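Local structure of putative phophotriesterase (Proteus mirabilis, 3RHG) at residues 164-169 with 197-202; 224-229 with 249-254; 96-101 with 123-128. The protein is probably a zinc-dependent hydrolase acting on ester bonds, a phosphotriesterase-family member that binds two divalent metal ions per subunit. All coordinates share one frame; numbering follows the deposited sequence.

Interaction 1 of 3, residues 164-169 with 197-202. With ZN (zinc ion), chain C; ZN (zinc ion), chain B.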
ATOM      1  N   ILE A 164      15.993  11.152  24.218  1.00 14.73           N
ATOM      2  CA  ILE A 164      14.870  11.899  24.779  1.00 16.24           C
ATOM      3  C   ILE A 164      13.766  11.908  23.728  1.00 16.80           C
ATOM      4  O   ILE A 164      13.980  12.354  22.605  1.00 17.50           O
ATOM      5  CB  ILE A 164      15.281  13.338  25.146  1.00 16.58           C
ATOM      6  CG1 ILE A 164      16.394  13.318  26.207  1.00 16.47           C
ATOM      7  CG2 ILE A 164      14.055  14.139  25.621  1.00 17.67           C
ATOM      8  CD1 ILE A 164      17.087  14.679  26.402  1.00 18.58           C
ATOM      9  N   GLY A 165      12.598  11.381  24.074  1.00 15.84           N
ATOM     10  CA  GLY A 165      11.496  11.328  23.101  1.00 17.02           C
ATOM     11  C   GLY A 165      10.695  10.052  23.223  1.00 16.94           C
ATOM     12  O   GLY A 165      10.894   9.306  24.178  1.00 18.05           O
ATOM     13  N   GLU A 166       9.764   9.819  22.290  1.00 17.77           N
ATOM     14  CA  GLU A 166       9.336  10.840  21.339  1.00 17.11           C
ATOM     15  C   GLU A 166       8.412  11.850  22.035  1.00 16.51           C
ATOM     16  O   GLU A 166       7.407  11.467  22.673  1.00 20.27           O
ATOM     17  CB  GLU A 166       8.680  10.225  20.102  1.00 17.51           C
ATOM     18  CG  GLU A 166       7.446   9.363  20.351  1.00 19.67           C
ATOM     19  CD  GLU A 166       6.848   8.873  19.026  1.00 19.98           C
ATOM     20  OE1 GLU A 166       6.425   9.723  18.221  1.00 20.02           O
ATOM     21  OE2 GLU A 166       6.829   7.654  18.765  1.00 21.12           O
ATOM     22  N   ILE A 167       8.790  13.123  21.978  1.00 16.57           N
ATOM     23  CA  ILE A 167       8.105  14.169  22.745  1.00 16.28           C
ATOM     24  C   ILE A 167       6.829  14.543  22.015  1.00 17.36           C
ATOM     25  O   ILE A 167       6.852  14.916  20.842  1.00 17.56           O
ATOM     26  CB  ILE A 167       8.982  15.418  22.937  1.00 16.65           C
ATOM     27  CG1 ILE A 167      10.316  15.047  23.592  1.00 19.39           C
ATOM     28  CG2 ILE A 167       8.228  16.516  23.752  1.00 19.53           C
ATOM     29  CD1 ILE A 167      10.175  14.443  25.015  1.00 21.29           C
ATOM     30  N   GLY A 168       5.701  14.471  22.711  1.00 17.62           N
ATOM     31  CA  GLY A 168       4.409  14.628  22.034  1.00 18.42           C
ATOM     32  C   GLY A 168       4.016  16.061  21.698  1.00 17.72           C
ATOM     33  O   GLY A 168       3.735  16.871  22.607  1.00 18.59           O
ATOM     34  N   VAL A 169       3.954  16.369  20.396  1.00 16.88           N
ATOM     35  CA  VAL A 169       3.322  17.604  19.919  1.00 17.90           C
ATOM     36  C   VAL A 169       2.099  17.155  19.125  1.00 17.62           C
ATOM     37  O   VAL A 169       2.232  16.550  18.052  1.00 17.82           O
ATOM     38  CB  VAL A 169       4.260  18.444  18.999  1.00 18.32           C
ATOM     39  CG1 VAL A 169       3.528  19.676  18.418  1.00 19.12           C
ATOM     40  CG2 VAL A 169       5.538  18.849  19.742  1.00 19.81           C
ATOM     41  N   ASN A 197      13.963  13.510  20.025  1.00 16.72           N
ATOM     42  CA  ASN A 197      13.099  13.157  18.907  1.00 15.88           C
ATOM     43  C   ASN A 197      11.713  13.696  19.201  1.00 16.00           C
ATOM     44  O   ASN A 197      11.138  13.361  20.251  1.00 16.95           O
ATOM     45  CB  ASN A 197      13.082  11.640  18.772  1.00 16.35           C
ATOM     46  CG  ASN A 197      12.331  11.140  17.556  1.00 17.24           C
ATOM     47  OD1 ASN A 197      11.509  10.253  17.701  1.00 20.71           O
ATOM     48  ND2 ASN A 197      12.659  11.644  16.346  1.00 17.47           N
ATOM     49  N   ILE A 198      11.207  14.562  18.319  1.00 15.07           N
ATOM     50  CA  ILE A 198       9.908  15.197  18.550  1.00 15.58           C
ATOM     51  C   ILE A 198       8.838  14.510  17.718  1.00 15.46           C
ATOM     52  O   ILE A 198       8.906  14.497  16.501  1.00 17.02           O
ATOM     53  CB  ILE A 198       9.923  16.709  18.175  1.00 14.76           C
ATOM     54  CG1 ILE A 198      11.148  17.429  18.776  1.00 17.49           C
ATOM     55  CG2 ILE A 198       8.612  17.406  18.600  1.00 16.67           C
ATOM     56  CD1 ILE A 198      11.223  17.361  20.235  1.00 20.33           C
ATOM     57  N   HIS A 199       7.805  13.989  18.380  1.00 16.57           N
ATOM     58  CA  HIS A 199       6.636  13.537  17.670  1.00 16.63           C
ATOM     59  C   HIS A 199       5.946  14.781  17.121  1.00 17.43           C
ATOM     60  O   HIS A 199       5.414  15.598  17.890  1.00 17.57           O
ATOM     61  CB  HIS A 199       5.672  12.807  18.624  1.00 17.78           C
ATOM     62  CG  HIS A 199       4.298  12.627  18.054  1.00 17.94           C
ATOM     63  ND1 HIS A 199       3.908  11.482  17.393  1.00 19.04           N
ATOM     64  CD2 HIS A 199       3.216  13.452  18.048  1.00 20.31           C
ATOM     65  CE1 HIS A 199       2.652  11.614  16.992  1.00 22.77           C
ATOM     66  NE2 HIS A 199       2.210  12.799  17.382  1.00 22.67           N
ATOM     67  N   MET A 200       5.967  14.947  15.806  1.00 17.11           N
ATOM     68  CA  MET A 200       5.275  16.058  15.162  1.00 17.05           C
ATOM     69  C   MET A 200       3.938  15.585  14.642  1.00 17.84           C
ATOM     70  O   MET A 200       3.780  14.424  14.285  1.00 19.26           O
ATOM     71  CB  MET A 200       6.089  16.600  13.979  1.00 17.72           C
ATOM     72  CG  MET A 200       7.409  17.200  14.430  1.00 18.05           C
ATOM     73  SD  MET A 200       7.227  18.695  15.442  1.00 19.14           S
ATOM     74  CE  MET A 200       6.676  19.829  14.160  1.00 19.90           C
ATOM     75  N   PRO A 201       2.976  16.507  14.571  1.00 17.57           N
ATOM     76  CA  PRO A 201       1.718  16.201  13.877  1.00 20.41           C
ATOM     77  C   PRO A 201       2.003  16.303  12.382  1.00 18.11           C
ATOM     78  O   PRO A 201       2.060  17.398  11.831  1.00 18.44           O
ATOM     79  CB  PRO A 201       0.774  17.293  14.373  1.00 19.20           C
ATOM     80  CG  PRO A 201       1.695  18.465  14.729  1.00 17.81           C
ATOM     81  CD  PRO A 201       3.001  17.852  15.185  1.00 18.20           C
ATOM     82  N   GLY A 202       2.249  15.157  11.747  1.00 18.38           N
ATOM     83  CA  GLY A 202       2.902  15.150  10.452  1.00 18.69           C
ATOM     84  C   GLY A 202       2.095  15.677   9.291  1.00 18.13           C
ATOM     85  O   GLY A 202       2.674  16.061   8.240  1.00 19.46           O
TER
HETATM   86 ZN    ZN C 368       4.955   9.800  16.989  1.00 22.50          ZN
HETATM   87 ZN    ZN B 367       6.841   6.391  17.053  1.00 21.10          ZN
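E166 and H199 meet at one zinc ion where two neighbouring parallel strands of the amidohydrolase (β/α)8 barrel end, joined as a β-α-β unit through helix 175-188. E166 OE1 binds this zinc at 1.9 Å and H199 ND1 at 2.0 Å, while E166 OE2 reaches the second zinc at 2.1 Å. The carboxylate therefore bridges the metal pair, the place taken by a carboxylated lysine in the classical phosphotriesterases. Its plane is turned 48° from the imidazole, whose edge faces OE1. A cis peptide precedes E166, and the side chain leaves between its own backbone N and carbonyl carbon (chi1 59°), from where an extended chain carries the carboxylate to both metals.

The opposite side is apolar and closely packed: V169 CG2 comes within 3.6 Å of I198 CG2, I167 CB packs on I198 CD1, and helices 175-188 and 207-217 close over this layer. The metal side is polar and faces the ligand pocket, where benzoic acid touches H199 and a cacodylate ion, probably from the crystallisation liquor, bridges the two zinc ions. H229 completes the first zinc site, and H23, H25 and D294 the second, with one cacodylate oxygen on each.

Between these sides the backbone ladder runs from N197 N on I164 O, through I167 N on N197 O and H199 N on I167 O, to V169 N on H199 O. N197 OD1 is hydrogen-bonded to H23 ND1, and ND2 to S226 OG and E251 OE1. P201 CD rests 3.2 Å from V169 O, an atom that also lies at the CD2 edge of the H199 ring.

Interaction 2 of 3, residues 224-229 with 249-254. With ZN (zinc ion), chain C; BEZ (benzoic acid), chain D.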
ATOM      1  N   LYS A 224      21.226  18.075  17.494  1.00 16.71           N
ATOM      2  CA  LYS A 224      20.828  16.992  18.378  1.00 14.56           C
ATOM      3  C   LYS A 224      19.295  16.891  18.454  1.00 16.62           C
ATOM      4  O   LYS A 224      18.771  16.201  19.321  1.00 16.69           O
ATOM      5  CB  LYS A 224      21.457  17.171  19.781  1.00 14.82           C
ATOM      6  CG  LYS A 224      22.998  17.017  19.806  1.00 16.86           C
ATOM      7  CD  LYS A 224      23.437  15.615  19.399  1.00 17.27           C
ATOM      8  CE  LYS A 224      23.061  14.548  20.455  1.00 18.24           C
ATOM      9  NZ  LYS A 224      23.598  13.197  20.025  1.00 18.13           N
ATOM     10  N   ILE A 225      18.593  17.542  17.520  1.00 16.24           N
ATOM     11  CA  ILE A 225      17.125  17.488  17.457  1.00 16.01           C
ATOM     12  C   ILE A 225      16.673  16.856  16.144  1.00 16.38           C
ATOM     13  O   ILE A 225      17.170  17.217  15.068  1.00 16.53           O
ATOM     14  CB  ILE A 225      16.531  18.904  17.598  1.00 16.87           C
ATOM     15  CG1 ILE A 225      16.773  19.384  19.052  1.00 22.34           C
ATOM     16  CG2 ILE A 225      15.010  18.936  17.260  1.00 16.55           C
ATOM     17  CD1 ILE A 225      16.615  20.824  19.224  1.00 27.23           C
ATOM     18  N   SER A 226      15.733  15.915  16.228  1.00 15.35           N
ATOM     19  CA  SER A 226      15.103  15.355  15.041  1.00 14.54           C
ATOM     20  C   SER A 226      13.598  15.545  15.075  1.00 15.08           C
ATOM     21  O   SER A 226      12.952  15.372  16.135  1.00 16.44           O
ATOM     22  CB  SER A 226      15.446  13.871  14.868  1.00 18.03           C
ATOM     23  OG  SER A 226      15.084  13.146  16.035  1.00 17.10           O
ATOM     24  N   LEU A 227      13.051  15.902  13.918  1.00 15.28           N
ATOM     25  CA  LEU A 227      11.607  16.044  13.786  1.00 14.72           C
ATOM     26  C   LEU A 227      11.032  14.742  13.225  1.00 15.89           C
ATOM     27  O   LEU A 227      11.229  14.430  12.067  1.00 15.82           O
ATOM     28  CB  LEU A 227      11.225  17.263  12.919  1.00 15.75           C
ATOM     29  CG  LEU A 227      11.768  18.609  13.417  1.00 17.41           C
ATOM     30  CD1 LEU A 227      11.255  19.769  12.527  1.00 19.28           C
ATOM     31  CD2 LEU A 227      11.334  18.823  14.880  1.00 19.01           C
ATOM     32  N   ALA A 228      10.345  13.971  14.060  1.00 16.75           N
ATOM     33  CA  ALA A 228       9.724  12.729  13.611  1.00 15.67           C
ATOM     34  C   ALA A 228       8.529  13.013  12.691  1.00 14.85           C
ATOM     35  O   ALA A 228       7.963  14.102  12.682  1.00 16.92           O
ATOM     36  CB  ALA A 228       9.236  11.894  14.821  1.00 17.40           C
ATOM     37  N   HIS A 229       8.155  12.002  11.933  1.00 15.91           N
ATOM     38  CA  HIS A 229       6.979  12.034  11.087  1.00 15.52           C
ATOM     39  C   HIS A 229       7.036  13.208  10.101  1.00 15.59           C
ATOM     40  O   HIS A 229       6.051  13.917   9.873  1.00 18.14           O
ATOM     41  CB  HIS A 229       5.713  12.102  11.953  1.00 16.07           C
ATOM     42  CG  HIS A 229       5.732  11.177  13.128  1.00 18.74           C
ATOM     43  ND1 HIS A 229       6.280   9.914  13.074  1.00 20.14           N
ATOM     44  CD2 HIS A 229       5.264  11.325  14.391  1.00 19.03           C
ATOM     45  CE1 HIS A 229       6.178   9.331  14.256  1.00 18.72           C
ATOM     46  NE2 HIS A 229       5.548  10.157  15.072  1.00 17.97           N
ATOM     47  N   TRP A 249      17.505  17.721  12.184  1.00 16.52           N
ATOM     48  CA  TRP A 249      17.341  16.543  11.351  1.00 16.91           C
ATOM     49  C   TRP A 249      15.881  16.353  10.986  1.00 16.54           C
ATOM     50  O   TRP A 249      14.995  16.524  11.842  1.00 17.72           O
ATOM     51  CB  TRP A 249      17.803  15.296  12.107  1.00 16.83           C
ATOM     52  CG  TRP A 249      19.246  15.275  12.473  1.00 17.34           C
ATOM     53  CD1 TRP A 249      19.835  15.891  13.541  1.00 16.65           C
ATOM     54  CD2 TRP A 249      20.300  14.575  11.781  1.00 16.58           C
ATOM     55  NE1 TRP A 249      21.190  15.617  13.561  1.00 16.81           N
ATOM     56  CE2 TRP A 249      21.491  14.791  12.509  1.00 16.47           C
ATOM     57  CE3 TRP A 249      20.333  13.745  10.657  1.00 17.01           C
ATOM     58  CZ2 TRP A 249      22.729  14.256  12.108  1.00 18.25           C
ATOM     59  CZ3 TRP A 249      21.572  13.215  10.248  1.00 17.75           C
ATOM     60  CH2 TRP A 249      22.744  13.458  10.995  1.00 20.43           C
ATOM     61  N   LEU A 250      15.603  16.005   9.736  1.00 15.71           N
ATOM     62  CA  LEU A 250      14.267  15.557   9.373  1.00 17.20           C
ATOM     63  C   LEU A 250      14.266  14.043   9.354  1.00 18.29           C
ATOM     64  O   LEU A 250      15.087  13.427   8.684  1.00 18.07           O
ATOM     65  CB  LEU A 250      13.815  16.105   8.006  1.00 16.78           C
ATOM     66  CG  LEU A 250      13.571  17.619   7.966  1.00 16.28           C
ATOM     67  CD1 LEU A 250      12.932  17.998   6.608  1.00 20.06           C
ATOM     68  CD2 LEU A 250      12.684  18.084   9.110  1.00 18.90           C
ATOM     69  N   GLU A 251      13.327  13.443  10.073  1.00 16.89           N
ATOM     70  CA  GLU A 251      13.232  11.998  10.140  1.00 15.35           C
ATOM     71  C   GLU A 251      12.009  11.521   9.367  1.00 16.24           C
ATOM     72  O   GLU A 251      10.865  11.936   9.654  1.00 16.87           O
ATOM     73  CB  GLU A 251      13.133  11.555  11.598  1.00 16.99           C
ATOM     74  CG  GLU A 251      12.936  10.067  11.801  1.00 15.54           C
ATOM     75  CD  GLU A 251      12.961   9.742  13.274  1.00 18.30           C
ATOM     76  OE1 GLU A 251      11.886   9.722  13.944  1.00 18.44           O
ATOM     77  OE2 GLU A 251      14.077   9.558  13.784  1.00 20.35           O
ATOM     78  N   PHE A 252      12.259  10.679   8.367  1.00 16.35           N
ATOM     79  CA  PHE A 252      11.234  10.025   7.582  1.00 16.81           C
ATOM     80  C   PHE A 252      11.114   8.658   8.189  1.00 17.52           C
ATOM     81  O   PHE A 252      11.853   7.734   7.830  1.00 18.46           O
ATOM     82  CB  PHE A 252      11.631   9.969   6.096  1.00 16.94           C
ATOM     83  CG  PHE A 252      11.622  11.322   5.424  1.00 17.53           C
ATOM     84  CD1 PHE A 252      10.561  11.700   4.604  1.00 17.72           C
ATOM     85  CD2 PHE A 252      12.668  12.220   5.627  1.00 19.57           C
ATOM     86  CE1 PHE A 252      10.543  12.965   3.990  1.00 18.82           C
ATOM     87  CE2 PHE A 252      12.678  13.478   5.022  1.00 19.12           C
ATOM     88  CZ  PHE A 252      11.618  13.854   4.186  1.00 19.94           C
ATOM     89  N   ASP A 253      10.218   8.536   9.162  1.00 17.60           N
ATOM     90  CA  ASP A 253      10.132   7.317   9.946  1.00 18.02           C
ATOM     91  C   ASP A 253       8.847   6.524   9.664  1.00 18.20           C
ATOM     92  O   ASP A 253       8.501   5.621  10.433  1.00 19.64           O
ATOM     93  CB  ASP A 253      10.231   7.659  11.445  1.00 18.66           C
ATOM     94  CG  ASP A 253       9.329   8.804  11.835  1.00 16.23           C
ATOM     95  OD1 ASP A 253       8.225   8.862  11.280  1.00 19.70           O
ATOM     96  OD2 ASP A 253       9.734   9.667  12.647  1.00 17.29           O
ATOM     97  N   MET A 254       8.169   6.815   8.549  1.00 17.09           N
ATOM     98  CA  MET A 254       6.915   6.109   8.223  1.00 17.27           C
ATOM     99  C   MET A 254       7.107   5.319   6.943  1.00 17.68           C
ATOM    100  O   MET A 254       6.162   5.050   6.201  1.00 17.91           O
ATOM    101  CB  MET A 254       5.758   7.095   8.099  1.00 19.64           C
ATOM    102  CG  MET A 254       5.553   7.871   9.383  1.00 18.55           C
ATOM    103  SD  MET A 254       4.545   9.367   9.202  1.00 21.60           S
ATOM    104  CE  MET A 254       2.952   8.677   8.797  1.00 23.36           C
TER
HETATM  105 ZN    ZN C 368       4.955   9.800  16.989  1.00 22.50          ZN
HETATM  106  C   BEZ D 369      -0.030  10.063  13.998  1.00 36.16           C
HETATM  107  O1  BEZ D 369       0.401  11.183  14.347  1.00 38.65           O
HETATM  108  O2  BEZ D 369      -1.243   9.788  14.160  1.00 40.04           O
HETATM  109  C1  BEZ D 369       0.884   9.048  13.388  1.00 28.24           C
HETATM  110  C2  BEZ D 369       2.262   9.268  13.326  1.00 30.56           C
HETATM  111  C3  BEZ D 369       3.096   8.301  12.767  1.00 29.17           C
HETATM  112  C4  BEZ D 369       2.556   7.131  12.250  1.00 28.43           C
HETATM  113  C5  BEZ D 369       1.181   6.924  12.301  1.00 27.32           C
HETATM  114  C6  BEZ D 369       0.338   7.874  12.873  1.00 30.20           C
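D253 holds H229 with both carboxylate oxygens. H229 ND1 donates to D253 OD1 at 2.8 Å, and the backbone N of H229 donates to D253 OD2 at 2.9 Å. Both oxygens are met on the syn side, although each donor stands somewhat out of the carboxylate plane, and ring and carboxylate are turned 70° against each other. With ND1 engaged as a donor, NE2 is left to bind the zinc ion, 2.0 Å away. D253 is thus a second-shell residue that fixes the rotation of a metal ligand; its own CG stands between backbone N and carbonyl carbon (chi1 47°), a setting that directs the carboxylate across to H229.

The imidazole is held between two layers. A228 CB sits over the centre of one face, and benzoic acid C3 lies 3.5 Å above the opposite one. M254 SD touches H229 CB at 4.1 Å and stands obliquely to the ring, while the methyl CE of M254 lies 3.8 Å from benzoic acid C4.

Farther back, the strands are laced by W249 N on I225 O, L227 N on W249 O and E251 N on L227 O. The indole of W249 turns its edge to I225 O, which lies 3.3 Å from CD1, and its NE1 bonds to A223 O. L227 CD1 meets L250 CD2 at 4.1 Å on the side where helix 237-245 packs against L250, whereas the hydroxyl of S226 and the carboxylate of E251 bond to N197. Benzoic acid is bound beside the zinc in this structure. Parallel strands 225-227 and 249-252, linked by that helix, form a β-α-β unit of the (β/α)8 barrel, with the metal site beyond their C-terminal ends, as is characteristic of amidohydrolases.

Interaction 3 of 3, residues 96-101 with 123-128. With CAC (cacodylate ion), chain E.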
ATOM      1  N   THR A  96       9.420   4.541  22.530  1.00 18.18           N
ATOM      2  CA  THR A  96       8.302   4.508  23.467  1.00 18.60           C
ATOM      3  C   THR A  96       8.777   5.116  24.782  1.00 16.81           C
ATOM      4  O   THR A  96       9.299   4.406  25.649  1.00 18.74           O
ATOM      5  CB  THR A  96       7.821   3.051  23.693  1.00 19.65           C
ATOM      6  OG1 THR A  96       7.728   2.375  22.426  1.00 19.44           O
ATOM      7  CG2 THR A  96       6.440   3.032  24.380  1.00 21.21           C
ATOM      8  N   GLY A  97       8.622   6.436  24.924  1.00 17.96           N
ATOM      9  CA  GLY A  97       9.347   7.166  25.966  1.00 18.04           C
ATOM     10  C   GLY A  97       8.632   7.249  27.301  1.00 16.41           C
ATOM     11  O   GLY A  97       9.171   7.813  28.261  1.00 18.71           O
ATOM     12  N   SER A  98       7.411   6.711  27.365  1.00 17.48           N
ATOM     13  CA  SER A  98       6.548   6.953  28.513  1.00 19.43           C
ATOM     14  C   SER A  98       5.749   5.719  28.882  1.00 17.36           C
ATOM     15  O   SER A  98       5.410   4.901  28.022  1.00 19.05           O
ATOM     16  CB  SER A  98       5.553   8.071  28.172  1.00 20.31           C
ATOM     17  OG  SER A  98       4.701   8.308  29.280  1.00 20.60           O
ATOM     18  N   SER A  99       5.421   5.597  30.165  1.00 18.82           N
ATOM     19  CA  SER A  99       4.481   4.568  30.582  1.00 20.48           C
ATOM     20  C   SER A  99       3.097   4.772  29.924  1.00 20.56           C
ATOM     21  O   SER A  99       2.305   3.827  29.810  1.00 23.39           O
ATOM     22  CB  SER A  99       4.353   4.592  32.109  1.00 21.77           C
ATOM     23  OG  SER A  99       3.951   5.893  32.548  1.00 25.31           O
ATOM     24  N   SER A 100       2.787   5.997  29.498  1.00 20.62           N
ATOM     25  CA  SER A 100       1.442   6.257  28.943  1.00 22.07           C
ATOM     26  C   SER A 100       1.201   5.477  27.651  1.00 23.27           C
ATOM     27  O   SER A 100       0.033   5.264  27.252  1.00 25.90           O
ATOM     28  CB  SER A 100       1.248   7.739  28.666  1.00 22.87           C
ATOM     29  OG  SER A 100       1.982   8.112  27.498  1.00 25.02           O
ATOM     30  N   ILE A 101       2.300   5.066  26.993  1.00 21.34           N
ATOM     31  CA  ILE A 101       2.209   4.279  25.762  1.00 20.23           C
ATOM     32  C   ILE A 101       2.882   2.891  25.891  1.00 20.57           C
ATOM     33  O   ILE A 101       3.224   2.225  24.897  1.00 21.11           O
ATOM     34  CB  ILE A 101       2.678   5.069  24.507  1.00 22.48           C
ATOM     35  CG1 ILE A 101       3.955   5.858  24.770  1.00 22.95           C
ATOM     36  CG2 ILE A 101       1.574   6.032  24.073  1.00 25.09           C
ATOM     37  CD1 ILE A 101       4.628   6.342  23.461  1.00 22.73           C
ATOM     38  N   SER A 123      13.212   8.220  26.871  1.00 15.99           N
ATOM     39  CA  SER A 123      12.521   8.892  27.969  1.00 15.98           C
ATOM     40  C   SER A 123      11.898  10.171  27.426  1.00 16.25           C
ATOM     41  O   SER A 123      12.606  11.057  26.941  1.00 18.12           O
ATOM     42  CB  SER A 123      13.526   9.249  29.080  1.00 19.25           C
ATOM     43  OG  SER A 123      12.893  10.025  30.081  1.00 18.62           O
ATOM     44  N   GLY A 124      10.584  10.319  27.577  1.00 17.09           N
ATOM     45  CA  GLY A 124       9.947  11.550  27.114  1.00 18.91           C
ATOM     46  C   GLY A 124       8.446  11.411  27.164  1.00 17.93           C
ATOM     47  O   GLY A 124       7.919  10.344  26.860  1.00 19.73           O
ATOM     48  N   LEU A 125       7.751  12.491  27.511  1.00 18.55           N
ATOM     49  CA  LEU A 125       6.299  12.411  27.619  1.00 18.52           C
ATOM     50  C   LEU A 125       5.654  12.590  26.252  1.00 18.76           C
ATOM     51  O   LEU A 125       6.126  13.374  25.408  1.00 18.53           O
ATOM     52  CB  LEU A 125       5.763  13.435  28.640  1.00 19.73           C
ATOM     53  CG  LEU A 125       6.338  13.243  30.053  1.00 21.56           C
ATOM     54  CD1 LEU A 125       5.829  14.287  31.013  1.00 27.32           C
ATOM     55  CD2 LEU A 125       6.007  11.850  30.552  1.00 26.90           C
ATOM     56  N   TYR A 126       4.573  11.845  26.036  1.00 18.80           N
ATOM     57  CA  TYR A 126       3.899  11.806  24.744  1.00 18.79           C
ATOM     58  C   TYR A 126       2.784  12.883  24.716  1.00 18.78           C
ATOM     59  O   TYR A 126       2.833  13.846  25.497  1.00 19.09           O
ATOM     60  CB  TYR A 126       3.360  10.380  24.527  1.00 19.12           C
ATOM     61  CG  TYR A 126       2.914  10.064  23.128  1.00 21.06           C
ATOM     62  CD1 TYR A 126       3.737  10.346  22.036  1.00 18.78           C
ATOM     63  CD2 TYR A 126       1.675   9.474  22.883  1.00 20.38           C
ATOM     64  CE1 TYR A 126       3.346  10.045  20.745  1.00 20.37           C
ATOM     65  CE2 TYR A 126       1.267   9.187  21.597  1.00 21.11           C
ATOM     66  CZ  TYR A 126       2.114   9.455  20.532  1.00 21.66           C
ATOM     67  OH  TYR A 126       1.682   9.167  19.260  1.00 22.78           O
ATOM     68  N   ILE A 127       1.815  12.758  23.810  1.00 18.44           N
ATOM     69  CA  ILE A 127       0.799  13.813  23.667  1.00 18.77           C
ATOM     70  C   ILE A 127      -0.185  13.830  24.843  1.00 19.85           C
ATOM     71  O   ILE A 127      -0.347  12.834  25.550  1.00 19.45           O
ATOM     72  CB  ILE A 127       0.032  13.722  22.323  1.00 20.22           C
ATOM     73  CG1 ILE A 127      -0.681  12.373  22.192  1.00 20.70           C
ATOM     74  CG2 ILE A 127       0.982  13.943  21.156  1.00 19.31           C
ATOM     75  CD1 ILE A 127      -1.619  12.279  20.935  1.00 24.56           C
ATOM     76  N   GLU A 128      -0.839  14.961  25.039  1.00 19.71           N
ATOM     77  CA  GLU A 128      -1.756  15.123  26.174  1.00 19.16           C
ATOM     78  C   GLU A 128      -2.914  14.109  26.166  1.00 20.77           C
ATOM     79  O   GLU A 128      -3.396  13.689  27.225  1.00 21.27           O
ATOM     80  CB  GLU A 128      -2.257  16.568  26.250  1.00 20.73           C
ATOM     81  CG  GLU A 128      -2.971  16.857  27.554  1.00 25.80           C
ATOM     82  CD  GLU A 128      -3.348  18.318  27.728  1.00 26.02           C
ATOM     83  OE1 GLU A 128      -2.609  19.236  27.334  1.00 26.56           O
ATOM     84  OE2 GLU A 128      -4.430  18.554  28.275  1.00 41.04           O
TER
HETATM   85 AS   CAC E 370       3.617   7.022  17.136  1.00 24.26          AS
HETATM   86  O1  CAC E 370       5.137   6.913  16.308  1.00 22.05           O
HETATM   87  O2  CAC E 370       3.456   8.701  17.521  1.00 20.73           O
HETATM   88  C1  CAC E 370       2.201   6.583  15.901  1.00 24.39           C
HETATM   89  C2  CAC E 370       3.561   5.963  18.771  1.00 26.15           C
HETATM   90  O   HOH W   1       7.140   9.135  24.358  1.00 20.68           O
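The loops following barrel strands 89-94 and 118-123 meet where G124 N donates a hydrogen bond to G97 O at 3.0 Å. The N-H comes from above the carbonyl plane of G97, and S123 CA adds a CA-H...O contact to the same oxygen. The absence of a side chain on G97 leaves room for G124 O, and a water joins the two backbones again: it donates to G124 O at 2.9 Å and accepts weakly from G97 N.

S98 lies next to this backbone contact, its CB 3.5 Å from G124 O. Its OG accepts from S100 N (3.0 Å, 168°), forming an ST turn in the active-site end of the (β/α)8 barrel. E131, from the helix after the second loop, bonds to the hydroxyls of S98 and S100 and to Y126 N, tying both loops to one carboxylate.

Nearer the metals, I101 lies across the Y126 ring at about a right angle. CD1 sits over one face, offset toward the rim, and CG2 approaches CD2 of the tyrosine at 3.6 Å. Y126 CG is anti to the backbone N (chi1 -167°), which swings the ring toward I101 and its hydroxyl on to the metal centre. There the ring meets zinc ligand H199 edge-to-face, and OH donates a short 2.5 Å hydrogen bond to O2 of a cacodylate ion, probably acquired from the crystallisation liquor; this O2 is also a ligand of the zinc held by H199.

Along the chain the contacts close in series: 96-101 with 123-128 first, then 164-169 with 197-202, then 224-229 with 249-254. Together they follow barrel strands two to seven of the eight-stranded parallel sheet. Interactions 1 and 2 have centres about 9 Å apart and are joined through neighbouring strands 195-199 and 225-227, with I198 O and A228 N 2.9 Å apart; both supply ligands to the same zinc ion. Interaction 3 lies about 10 Å from interaction 1, centre to centre, and adjoins its first strand. Interactions 2 and 3 do not touch, their centres about 17 Å apart, so interaction 1 lies between them, and all three border the metal centre.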